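Local coordinates for OsmC family protein (PDB 5CML) that probably hydrolyses carboxylic esters through its alpha/beta-hydrolase esterase domain, the part of a longer OsmC-containing protein present here, at residues Val159-Arg164 / Ala227-Ser232. Residues are numbered along the deposited sequence; the frame is centred on the assembly and turned at random.
Sequences VDLGGR and ADHLLS
The imidazole of His229 meets Leu161 obliquely, with His229 CD2 4.2 Å from Leu161 CB. The ring of His108 also meets this imidazole, the two planes about 35° apart. Both ring nitrogens of His229 are engaged: ND1 hydrogen-bonds to Asp200 and NE2 to Ser109. Together these are consistent with a Ser-His-Asp triad, with Ser109 on a probable nucleophile elbow. These two bonds would hold the ring in a fixed rotation. Leu161 also touches Ser109, so it probably helps line the active site.

Leu230 meets the same loop beside His229. Its CG stands beside the backbone N (chi1 -61°), and the CD1 branch reaches the other loop. There Leu230 CD1 lies 4.0 Å from Leu161 O and 4.4 Å from Gly163 N.

Each loop is braced from within. Gly162 N donates to Asp160 OD1 at 2.9 Å from above the carboxylate plane, forming an Asx turn. Residues 228-231 form a type I turn. The Asp228 carboxylate ties it onward: Ser232 N reaches the syn lone pair of Asp228 OD1 nearly straight (170°), and Ser232 OG binds Asp228 OD2.

The loop 159-164 links strands 156-159 and 166-169 of the small antiparallel sheet. The loop 227-232 follows strand 219-223, at one edge of the main sheet, and leads into helix 234-252.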
loop_
_atom_site.group_PDB
_atom_site.type_symbol
_atom_site.label_atom_id
_atom_site.label_comp_id
_atom_site.label_asym_id
_atom_site.label_seq_id
_atom_site.Cartn_x
_atom_site.Cartn_y
_atom_site.Cartn_z
ATOM N N VAL A 159 -11.746 -11.192 -3.622
ATOM C CA VAL A 159 -11.643 -9.796 -4.017
ATOM C C VAL A 159 -11.558 -9.695 -5.535
ATOM O O VAL A 159 -10.845 -10.465 -6.177
ATOM C CB VAL A 159 -10.388 -9.117 -3.414
ATOM C CG1 VAL A 159 -10.351 -7.627 -3.750
ATOM C CG2 VAL A 159 -10.323 -9.323 -1.910
ATOM N N ASP A 160 -12.259 -8.713 -6.093
ATOM C CA ASP A 160 -12.237 -8.434 -7.523
ATOM C C ASP A 160 -11.876 -6.963 -7.737
ATOM O O ASP A 160 -12.634 -6.071 -7.349
ATOM C CB ASP A 160 -13.601 -8.779 -8.124
ATOM C CG ASP A 160 -13.704 -8.481 -9.616
ATOM O OD1 ASP A 160 -12.687 -8.190 -10.290
ATOM O OD2 ASP A 160 -14.840 -8.567 -10.119
ATOM N N LEU A 161 -10.683 -6.720 -8.285
ATOM C CA LEU A 161 -10.227 -5.369 -8.627
ATOM C C LEU A 161 -10.168 -5.178 -10.143
ATOM O O LEU A 161 -9.492 -4.273 -10.645
ATOM C CB LEU A 161 -8.856 -5.095 -8.031
ATOM C CG LEU A 161 -8.696 -5.295 -6.529
ATOM C CD1 LEU A 161 -7.265 -4.961 -6.210
ATOM C CD2 LEU A 161 -9.670 -4.414 -5.763
ATOM N N GLY A 162 -10.868 -6.043 -10.866
ATOM C CA GLY A 162 -10.973 -5.918 -12.313
ATOM C C GLY A 162 -9.891 -6.659 -13.070
ATOM O O GLY A 162 -9.828 -6.577 -14.300
ATOM N N GLY A 163 -9.032 -7.370 -12.340
ATOM C CA GLY A 163 -8.026 -8.221 -12.948
ATOM C C GLY A 163 -8.148 -9.638 -12.408
ATOM O O GLY A 163 -9.248 -10.188 -12.324
ATOM N N ARG A 164 -7.020 -10.225 -12.031
ATOM C CA ARG A 164 -7.012 -11.559 -11.447
ATOM C C ARG A 164 -7.626 -11.455 -10.043
ATOM O O ARG A 164 -7.166 -10.653 -9.232
ATOM C CB ARG A 164 -5.594 -12.118 -11.371
ATOM C CG ARG A 164 -4.929 -12.388 -12.718
ATOM C CD ARG A 164 -3.400 -12.330 -12.608
ATOM N NE ARG A 164 -2.885 -13.211 -11.560
ATOM C CZ ARG A 164 -1.610 -13.259 -11.169
ATOM N NH1 ARG A 164 -0.700 -12.468 -11.728
ATOM N NH2 ARG A 164 -1.241 -14.100 -10.215
ATOM N N ALA A 227 -5.788 7.445 -15.800
ATOM C CA ALA A 227 -5.259 6.157 -15.381
ATOM C C ALA A 227 -6.368 5.217 -14.908
ATOM O O ALA A 227 -7.444 5.656 -14.458
ATOM C CB ALA A 227 -4.243 6.348 -14.279
ATOM N N ASP A 228 -6.112 3.918 -15.025
ATOM C CA ASP A 228 -7.015 2.953 -14.433
ATOM C C ASP A 228 -6.503 2.525 -13.059
ATOM O O ASP A 228 -5.437 2.941 -12.613
ATOM C CB ASP A 228 -7.232 1.756 -15.362
ATOM C CG ASP A 228 -5.961 1.017 -15.720
ATOM O OD1 ASP A 228 -4.903 1.294 -15.152
ATOM O OD2 ASP A 228 -6.038 0.143 -16.612
ATOM N N HIS A 229 -7.336 1.779 -12.359
ATOM C CA HIS A 229 -7.068 1.401 -10.975
ATOM C C HIS A 229 -5.730 0.685 -10.796
ATOM O O HIS A 229 -5.031 0.882 -9.796
ATOM C CB HIS A 229 -8.218 0.524 -10.485
ATOM C CG HIS A 229 -8.153 0.197 -9.027
ATOM N ND1 HIS A 229 -8.280 1.153 -8.047
ATOM C CD2 HIS A 229 -7.948 -0.980 -8.385
ATOM C CE1 HIS A 229 -8.157 0.580 -6.860
ATOM N NE2 HIS A 229 -7.968 -0.717 -7.036
ATOM N N LEU A 230 -5.373 -0.141 -11.768
ATOM C CA LEU A 230 -4.150 -0.944 -11.690
ATOM C C LEU A 230 -2.940 -0.333 -12.435
ATOM O O LEU A 230 -1.901 -0.976 -12.565
ATOM C CB LEU A 230 -4.454 -2.340 -12.224
ATOM C CG LEU A 230 -5.520 -3.103 -11.440
ATOM C CD1 LEU A 230 -5.783 -4.456 -12.076
ATOM C CD2 LEU A 230 -5.134 -3.254 -9.975
ATOM N N LEU A 231 -3.075 0.912 -12.884
ATOM C CA LEU A 231 -1.996 1.645 -13.564
ATOM C C LEU A 231 -1.374 0.844 -14.706
ATOM O O LEU A 231 -0.160 0.627 -14.756
ATOM C CB LEU A 231 -0.922 2.062 -12.566
ATOM C CG LEU A 231 -1.409 2.953 -11.415
ATOM C CD1 LEU A 231 -0.235 3.305 -10.504
ATOM C CD2 LEU A 231 -2.066 4.216 -11.914
ATOM N N SER A 232 -2.217 0.454 -15.652
ATOM C CA SER A 232 -1.772 -0.344 -16.784
ATOM C C SER A 232 -0.932 0.458 -17.787
ATOM O O SER A 232 -0.260 -0.133 -18.634
ATOM C CB SER A 232 -2.977 -0.967 -17.494
ATOM O OG SER A 232 -3.746 0.012 -18.144
#